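Local coordinates for protein ribonucleoside-diphosphate reductase small chain 2 (Saccharomyces cerevisiae, PDB 1JK0) that supports deoxyribonucleotide synthesis as a small subunit of ribonucleotide reductase, being required for folding of its partner small chain and for assembly with the large subunits, at residues S55-D67 against M206-D219. Sequence-based numbering, arbitrary orientation.
Sequences SFWTAEEIELAKD and MPGLAMANRNICRD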
ATOM      1  N   SER B  55       2.784  16.951   2.858  1.00 23.29           N
ATOM      2  CA  SER B  55       3.738  17.420   1.860  1.00 23.71           C
ATOM      3  C   SER B  55       3.679  16.668   0.534  1.00 24.28           C
ATOM      4  O   SER B  55       4.481  16.936  -0.369  1.00 25.97           O
ATOM      5  CB  SER B  55       5.160  17.310   2.406  1.00 27.37           C
ATOM      6  OG  SER B  55       5.644  15.962   2.327  1.00 31.64           O
ATOM      7  N   PHE B  56       2.754  15.723   0.415  1.00 22.26           N
ATOM      8  CA  PHE B  56       2.620  14.950  -0.811  1.00 22.12           C
ATOM      9  C   PHE B  56       2.709  15.799  -2.099  1.00 23.62           C
ATOM     10  O   PHE B  56       1.929  16.729  -2.307  1.00 24.95           O
ATOM     11  CB  PHE B  56       1.300  14.186  -0.774  1.00 21.63           C
ATOM     12  CG  PHE B  56       0.962  13.492  -2.055  1.00 22.38           C
ATOM     13  CD1 PHE B  56       1.683  12.379  -2.470  1.00 24.04           C
ATOM     14  CD2 PHE B  56      -0.060  13.960  -2.858  1.00 21.77           C
ATOM     15  CE1 PHE B  56       1.388  11.738  -3.675  1.00 23.24           C
ATOM     16  CE2 PHE B  56      -0.364  13.331  -4.059  1.00 23.52           C
ATOM     17  CZ  PHE B  56       0.366  12.216  -4.470  1.00 23.51           C
ATOM     18  N   TRP B  57       3.673  15.477  -2.955  1.00 23.09           N
ATOM     19  CA  TRP B  57       3.852  16.182  -4.219  1.00 22.69           C
ATOM     20  C   TRP B  57       4.108  15.148  -5.323  1.00 23.44           C
ATOM     21  O   TRP B  57       4.382  13.969  -5.048  1.00 21.82           O
ATOM     22  CB  TRP B  57       5.026  17.164  -4.132  1.00 22.57           C
ATOM     23  CG  TRP B  57       6.334  16.537  -3.728  1.00 26.64           C
ATOM     24  CD1 TRP B  57       6.712  16.151  -2.469  1.00 27.15           C
ATOM     25  CD2 TRP B  57       7.431  16.201  -4.597  1.00 26.98           C
ATOM     26  NE1 TRP B  57       7.974  15.601  -2.503  1.00 28.13           N
ATOM     27  CE2 TRP B  57       8.437  15.622  -3.793  1.00 27.57           C
ATOM     28  CE3 TRP B  57       7.657  16.335  -5.978  1.00 25.08           C
ATOM     29  CZ2 TRP B  57       9.659  15.180  -4.326  1.00 28.47           C
ATOM     30  CZ3 TRP B  57       8.864  15.898  -6.506  1.00 25.16           C
ATOM     31  CH2 TRP B  57       9.855  15.327  -5.680  1.00 28.12           C
ATOM     32  N   THR B  58       4.023  15.581  -6.573  1.00 23.04           N
ATOM     33  CA  THR B  58       4.233  14.664  -7.682  1.00 24.80           C
ATOM     34  C   THR B  58       5.170  15.228  -8.756  1.00 27.35           C
ATOM     35  O   THR B  58       5.550  16.403  -8.717  1.00 27.93           O
ATOM     36  CB  THR B  58       2.899  14.307  -8.330  1.00 24.78           C
ATOM     37  OG1 THR B  58       2.274  15.500  -8.827  1.00 24.45           O
ATOM     38  CG2 THR B  58       1.980  13.624  -7.303  1.00 23.86           C
ATOM     39  N   ALA B  59       5.570  14.380  -9.698  1.00 28.42           N
ATOM     40  CA  ALA B  59       6.453  14.817 -10.770  1.00 30.41           C
ATOM     41  C   ALA B  59       5.760  15.930 -11.593  1.00 31.34           C
ATOM     42  O   ALA B  59       6.386  16.930 -11.974  1.00 31.32           O
ATOM     43  CB  ALA B  59       6.816  13.618 -11.651  1.00 28.85           C
ATOM     44  N   GLU B  60       4.461  15.762 -11.837  1.00 31.15           N
ATOM     45  CA  GLU B  60       3.690  16.743 -12.593  1.00 31.76           C
ATOM     46  C   GLU B  60       3.788  18.137 -11.989  1.00 33.83           C
ATOM     47  O   GLU B  60       3.754  19.125 -12.707  1.00 35.42           O
ATOM     48  CB  GLU B  60       2.211  16.349 -12.662  1.00 30.22           C
ATOM     49  CG  GLU B  60       1.868  15.204 -13.610  1.00 30.80           C
ATOM     50  CD  GLU B  60       2.344  13.847 -13.122  1.00 32.36           C
ATOM     51  OE1 GLU B  60       2.120  12.856 -13.848  1.00 32.45           O
ATOM     52  OE2 GLU B  60       2.934  13.765 -12.018  1.00 31.73           O
ATOM     53  N   GLU B  61       3.890  18.221 -10.668  1.00 35.53           N
ATOM     54  CA  GLU B  61       3.983  19.517  -9.998  1.00 36.97           C
ATOM     55  C   GLU B  61       5.345  20.155 -10.208  1.00 38.33           C
ATOM     56  O   GLU B  61       5.652  21.199  -9.627  1.00 39.03           O
ATOM     57  CB  GLU B  61       3.692  19.371  -8.494  1.00 36.19           C
ATOM     58  CG  GLU B  61       2.202  19.333  -8.177  1.00 35.96           C
ATOM     59  CD  GLU B  61       1.886  19.290  -6.691  1.00 36.97           C
ATOM     60  OE1 GLU B  61       0.734  19.617  -6.334  1.00 39.85           O
ATOM     61  OE2 GLU B  61       2.763  18.928  -5.878  1.00 37.32           O
ATOM     62  N   ILE B  62       6.154  19.518 -11.051  1.00 40.37           N
ATOM     63  CA  ILE B  62       7.490  20.001 -11.365  1.00 42.82           C
ATOM     64  C   ILE B  62       7.622  20.327 -12.842  1.00 44.34           C
ATOM     65  O   ILE B  62       7.248  19.522 -13.696  1.00 44.68           O
ATOM     66  CB  ILE B  62       8.548  18.954 -11.007  1.00 44.24           C
ATOM     67  CG1 ILE B  62       8.707  18.890  -9.491  1.00 45.98           C
ATOM     68  CG2 ILE B  62       9.871  19.295 -11.671  1.00 43.49           C
ATOM     69  CD1 ILE B  62       9.727  17.878  -9.020  1.00 49.87           C
ATOM     70  N   GLU B  63       8.158  21.509 -13.131  1.00 45.79           N
ATOM     71  CA  GLU B  63       8.358  21.961 -14.504  1.00 47.40           C
ATOM     72  C   GLU B  63       9.829  21.897 -14.940  1.00 49.28           C
ATOM     73  O   GLU B  63      10.688  22.592 -14.394  1.00 48.84           O
ATOM     74  CB  GLU B  63       7.858  23.396 -14.666  1.00 46.20           C
ATOM     75  CG  GLU B  63       7.885  23.868 -16.099  1.00 45.74           C
ATOM     76  CD  GLU B  63       6.911  23.099 -16.963  1.00 47.01           C
ATOM     77  OE1 GLU B  63       5.712  23.452 -16.968  1.00 46.93           O
ATOM     78  OE2 GLU B  63       7.339  22.128 -17.622  1.00 48.98           O
ATOM     79  N   LEU B  64      10.119  21.055 -15.921  1.00 51.46           N
ATOM     80  CA  LEU B  64      11.480  20.942 -16.419  1.00 54.82           C
ATOM     81  C   LEU B  64      11.578  21.687 -17.737  1.00 57.03           C
ATOM     82  O   LEU B  64      12.668  21.904 -18.262  1.00 57.06           O
ATOM     83  CB  LEU B  64      11.858  19.484 -16.640  1.00 54.31           C
ATOM     84  CG  LEU B  64      11.991  18.622 -15.394  1.00 53.96           C
ATOM     85  CD1 LEU B  64      12.561  17.271 -15.812  1.00 53.29           C
ATOM     86  CD2 LEU B  64      12.897  19.312 -14.380  1.00 52.91           C
ATOM     87  N   ALA B  65      10.427  22.055 -18.283  1.00 59.22           N
ATOM     88  CA  ALA B  65      10.413  22.789 -19.532  1.00 62.36           C
ATOM     89  C   ALA B  65      11.061  24.110 -19.179  1.00 63.83           C
ATOM     90  O   ALA B  65      10.978  24.552 -18.033  1.00 63.64           O
ATOM     91  CB  ALA B  65       8.978  23.007 -20.011  1.00 62.72           C
ATOM     92  N   LYS B  66      11.714  24.737 -20.146  1.00 64.81           N
ATOM     93  CA  LYS B  66      12.365  26.006 -19.875  1.00 66.47           C
ATOM     94  C   LYS B  66      13.238  25.905 -18.627  1.00 66.61           C
ATOM     95  O   LYS B  66      13.405  26.871 -17.883  1.00 64.88           O
ATOM     96  CB  LYS B  66      11.317  27.113 -19.705  1.00 67.46           C
ATOM     97  CG  LYS B  66      10.842  27.732 -21.022  1.00 67.36           C
ATOM     98  CD  LYS B  66      12.014  28.313 -21.821  1.00 66.82           C
ATOM     99  CE  LYS B  66      12.833  29.298 -20.993  1.00 66.06           C
ATOM    100  NZ  LYS B  66      14.009  29.814 -21.742  1.00 66.63           N
ATOM    101  N   ASP B  67      13.766  24.709 -18.404  1.00 68.51           N
ATOM    102  CA  ASP B  67      14.659  24.423 -17.281  1.00 70.67           C
ATOM    103  C   ASP B  67      15.824  23.672 -17.914  1.00 71.76           C
ATOM    104  O   ASP B  67      16.917  23.606 -17.360  1.00 71.74           O
ATOM    105  CB  ASP B  67      13.968  23.530 -16.237  1.00 70.49           C
ATOM    106  CG  ASP B  67      14.860  23.226 -15.037  1.00 70.35           C
ATOM    107  OD1 ASP B  67      15.094  24.136 -14.217  1.00 71.36           O
ATOM    108  OD2 ASP B  67      15.334  22.078 -14.914  1.00 68.98           O
ATOM    109  N   MET B 206      18.397  26.716 -13.294  1.00 79.05           N
ATOM    110  CA  MET B 206      17.514  25.542 -13.248  1.00 77.10           C
ATOM    111  C   MET B 206      16.502  25.539 -12.094  1.00 76.18           C
ATOM    112  O   MET B 206      16.717  24.883 -11.074  1.00 76.98           O
ATOM    113  CB  MET B 206      18.345  24.250 -13.182  1.00 75.91           C
ATOM    114  CG  MET B 206      19.351  24.079 -14.309  1.00 74.76           C
ATOM    115  SD  MET B 206      19.992  22.386 -14.469  1.00 72.53           S
ATOM    116  CE  MET B 206      21.197  22.328 -13.146  1.00 74.04           C
ATOM    117  N   PRO B 207      15.375  26.257 -12.246  1.00 74.71           N
ATOM    118  CA  PRO B 207      14.345  26.318 -11.200  1.00 73.59           C
ATOM    119  C   PRO B 207      13.721  24.959 -10.908  1.00 72.05           C
ATOM    120  O   PRO B 207      13.281  24.691  -9.788  1.00 70.84           O
ATOM    121  CB  PRO B 207      13.315  27.291 -11.779  1.00 74.09           C
ATOM    122  CG  PRO B 207      14.123  28.151 -12.686  1.00 74.85           C
ATOM    123  CD  PRO B 207      15.027  27.149 -13.362  1.00 74.78           C
ATOM    124  N   GLY B 208      13.685  24.114 -11.934  1.00 70.54           N
ATOM    125  CA  GLY B 208      13.103  22.791 -11.804  1.00 69.18           C
ATOM    126  C   GLY B 208      13.888  21.863 -10.904  1.00 67.93           C
ATOM    127  O   GLY B 208      13.453  21.557  -9.793  1.00 68.80           O
ATOM    128  N   LEU B 209      15.042  21.405 -11.380  1.00 65.83           N
ATOM    129  CA  LEU B 209      15.880  20.514 -10.594  1.00 63.44           C
ATOM    130  C   LEU B 209      15.997  21.056  -9.180  1.00 61.62           C
ATOM    131  O   LEU B 209      16.232  20.310  -8.237  1.00 61.44           O
ATOM    132  CB  LEU B 209      17.270  20.407 -11.221  1.00 64.48           C
ATOM    133  CG  LEU B 209      18.308  19.625 -10.413  1.00 64.87           C
ATOM    134  CD1 LEU B 209      17.894  18.165 -10.315  1.00 65.03           C
ATOM    135  CD2 LEU B 209      19.669  19.752 -11.075  1.00 65.33           C
ATOM    136  N   ALA B 210      15.823  22.364  -9.048  1.00 60.35           N
ATOM    137  CA  ALA B 210      15.911  23.031  -7.761  1.00 59.00           C
ATOM    138  C   ALA B 210      14.753  22.650  -6.835  1.00 59.07           C
ATOM    139  O   ALA B 210      14.985  22.267  -5.684  1.00 60.26           O
ATOM    140  CB  ALA B 210      15.950  24.533  -7.966  1.00 58.68           C
ATOM    141  N   MET B 211      13.515  22.749  -7.324  1.00 57.40           N
ATOM    142  CA  MET B 211      12.344  22.404  -6.510  1.00 56.91           C
ATOM    143  C   MET B 211      12.351  20.910  -6.213  1.00 56.23           C
ATOM    144  O   MET B 211      12.106  20.488  -5.078  1.00 56.38           O
ATOM    145  CB  MET B 211      11.041  22.767  -7.232  1.00 58.37           C
ATOM    146  CG  MET B 211       9.784  22.635  -6.371  1.00 59.83           C
ATOM    147  SD  MET B 211       8.242  22.698  -7.343  1.00 65.89           S
ATOM    148  CE  MET B 211       7.865  24.468  -7.355  1.00 62.69           C
ATOM    149  N   ALA B 212      12.632  20.113  -7.240  1.00 54.54           N
ATOM    150  CA  ALA B 212      12.688  18.666  -7.089  1.00 52.81           C
ATOM    151  C   ALA B 212      13.718  18.303  -6.037  1.00 51.99           C
ATOM    152  O   ALA B 212      13.494  17.407  -5.233  1.00 53.07           O
ATOM    153  CB  ALA B 212      13.044  18.007  -8.411  1.00 53.34           C
ATOM    154  N   ASN B 213      14.849  18.999  -6.036  1.00 50.86           N
ATOM    155  CA  ASN B 213      15.888  18.712  -5.064  1.00 49.72           C
ATOM    156  C   ASN B 213      15.480  19.207  -3.685  1.00 49.71           C
ATOM    157  O   ASN B 213      15.617  18.492  -2.704  1.00 49.62           O
ATOM    158  CB  ASN B 213      17.212  19.359  -5.467  1.00 49.07           C
ATOM    159  CG  ASN B 213      18.372  18.898  -4.595  1.00 48.55           C
ATOM    160  OD1 ASN B 213      18.822  17.755  -4.695  1.00 47.78           O
ATOM    161  ND2 ASN B 213      18.850  19.783  -3.724  1.00 45.99           N
ATOM    162  N   ARG B 214      14.982  20.432  -3.606  1.00 49.62           N
ATOM    163  CA  ARG B 214      14.561  20.971  -2.315  1.00 50.87           C
ATOM    164  C   ARG B 214      13.629  19.970  -1.608  1.00 50.16           C
ATOM    165  O   ARG B 214      13.785  19.696  -0.415  1.00 49.90           O
ATOM    166  CB  ARG B 214      13.844  22.312  -2.518  1.00 51.50           C
ATOM    167  CG  ARG B 214      13.725  23.182  -1.272  1.00 53.67           C
ATOM    168  CD  ARG B 214      13.127  24.583  -1.581  1.00 56.75           C
ATOM    169  NE  ARG B 214      13.823  25.273  -2.675  1.00 59.22           N
ATOM    170  CZ  ARG B 214      13.403  25.299  -3.942  1.00 59.23           C
ATOM    171  NH1 ARG B 214      12.279  24.687  -4.290  1.00 59.76           N
ATOM    172  NH2 ARG B 214      14.125  25.906  -4.877  1.00 58.11           N
ATOM    173  N   ASN B 215      12.685  19.409  -2.364  1.00 48.81           N
ATOM    174  CA  ASN B 215      11.708  18.449  -1.840  1.00 47.41           C
ATOM    175  C   ASN B 215      12.258  17.118  -1.354  1.00 46.20           C
ATOM    176  O   ASN B 215      12.012  16.698  -0.228  1.00 46.13           O
ATOM    177  CB  ASN B 215      10.653  18.126  -2.897  1.00 46.83           C
ATOM    178  CG  ASN B 215       9.786  19.294  -3.226  1.00 44.97           C
ATOM    179  OD1 ASN B 215       9.587  20.185  -2.405  1.00 43.74           O
ATOM    180  ND2 ASN B 215       9.233  19.290  -4.427  1.00 43.68           N
ATOM    181  N   ILE B 216      12.959  16.432  -2.244  1.00 44.81           N
ATOM    182  CA  ILE B 216      13.526  15.135  -1.935  1.00 43.63           C
ATOM    183  C   ILE B 216      14.369  15.255  -0.670  1.00 43.44           C
ATOM    184  O   ILE B 216      14.285  14.418   0.236  1.00 44.56           O
ATOM    185  CB  ILE B 216      14.373  14.616  -3.139  1.00 42.26           C
ATOM    186  CG1 ILE B 216      13.459  14.447  -4.358  1.00 41.43           C
ATOM    187  CG2 ILE B 216      15.047  13.291  -2.795  1.00 41.63           C
ATOM    188  CD1 ILE B 216      14.157  13.983  -5.622  1.00 40.28           C
ATOM    189  N   CYS B 217      15.147  16.323  -0.592  1.00 41.62           N
ATOM    190  CA  CYS B 217      16.000  16.539   0.554  1.00 39.86           C
ATOM    191  C   CYS B 217      15.136  16.726   1.778  1.00 38.34           C
ATOM    192  O   CYS B 217      15.454  16.216   2.845  1.00 39.29           O
ATOM    193  CB  CYS B 217      16.876  17.771   0.338  1.00 42.94           C
ATOM    194  SG  CYS B 217      18.342  17.807   1.372  1.00 46.84           S
ATOM    195  N   ARG B 218      14.038  17.455   1.638  1.00 36.51           N
ATOM    196  CA  ARG B 218      13.160  17.661   2.786  1.00 36.99           C
ATOM    197  C   ARG B 218      12.553  16.326   3.272  1.00 37.42           C
ATOM    198  O   ARG B 218      12.559  16.026   4.472  1.00 36.75           O
ATOM    199  CB  ARG B 218      12.038  18.640   2.431  1.00 35.74           C
ATOM    200  CG  ARG B 218      11.163  19.032   3.622  1.00 38.68           C
ATOM    201  CD  ARG B 218       9.776  19.440   3.163  1.00 37.87           C
ATOM    202  NE  ARG B 218       9.249  18.420   2.269  1.00 39.52           N
ATOM    203  CZ  ARG B 218       8.831  18.656   1.034  1.00 38.50           C
ATOM    204  NH1 ARG B 218       8.868  19.887   0.550  1.00 37.15           N
ATOM    205  NH2 ARG B 218       8.409  17.653   0.274  1.00 38.41           N
ATOM    206  N   ASP B 219      12.047  15.527   2.332  1.00 36.92           N
ATOM    207  CA  ASP B 219      11.438  14.245   2.651  1.00 35.56           C
ATOM    208  C   ASP B 219      12.470  13.241   3.140  1.00 36.07           C
ATOM    209  O   ASP B 219      12.204  12.451   4.061  1.00 36.08           O
ATOM    210  CB  ASP B 219      10.730  13.667   1.426  1.00 35.00           C
ATOM    211  CG  ASP B 219       9.716  14.624   0.831  1.00 36.27           C
ATOM    212  OD1 ASP B 219       9.326  15.593   1.532  1.00 34.88           O
ATOM    213  OD2 ASP B 219       9.301  14.398  -0.330  1.00 33.52           O
TER
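Trp57 lays its indole on helix 207-232, with one face against Asn215. Its CG is turned in between the backbone N and the carbonyl carbon (chi1 56°), and this directs the ring at the helix. CG, CD2, CE3 and CZ3 lie beneath Asn215 ND2, which sits 3.5 Å above the ring plane, over its centre. The amide is tilted 45° to the ring. CD1 passes the Arg218 guanidinium, which stands nearly upright to the ring. NE1 gives a nearly straight hydrogen bond to Asp219 OD2 (2.8 Å, 173°), in the ring plane and on the syn side of the carboxylate. The same oxygen is also hydrogen-bonded to Tyr127 OH, while Asp219 OD1 takes the Arg218 NH2 salt bridge (2.6 Å). The long helix belongs to the ferritin-like helical fold of the small chains, and residues 55-67 run as a loop along it. CE2 and CZ2 meet Asn215 CB, CZ2 at 3.4 Å, and CH2 reaches Ile216 CG1. Ile216 also neighbours Tyr131, the predicted active-site residue. A leucine in place of Trp57 would probably leave Asp219 OD2 without its indole donor and open a gap beside Asn215. Further along, Ile62 CD1 packs on Ala212 CB (3.4 Å). At the helix N-terminus, Gly208 N donates to Asp67 OD1 (2.7 Å) from above the carboxylate plane.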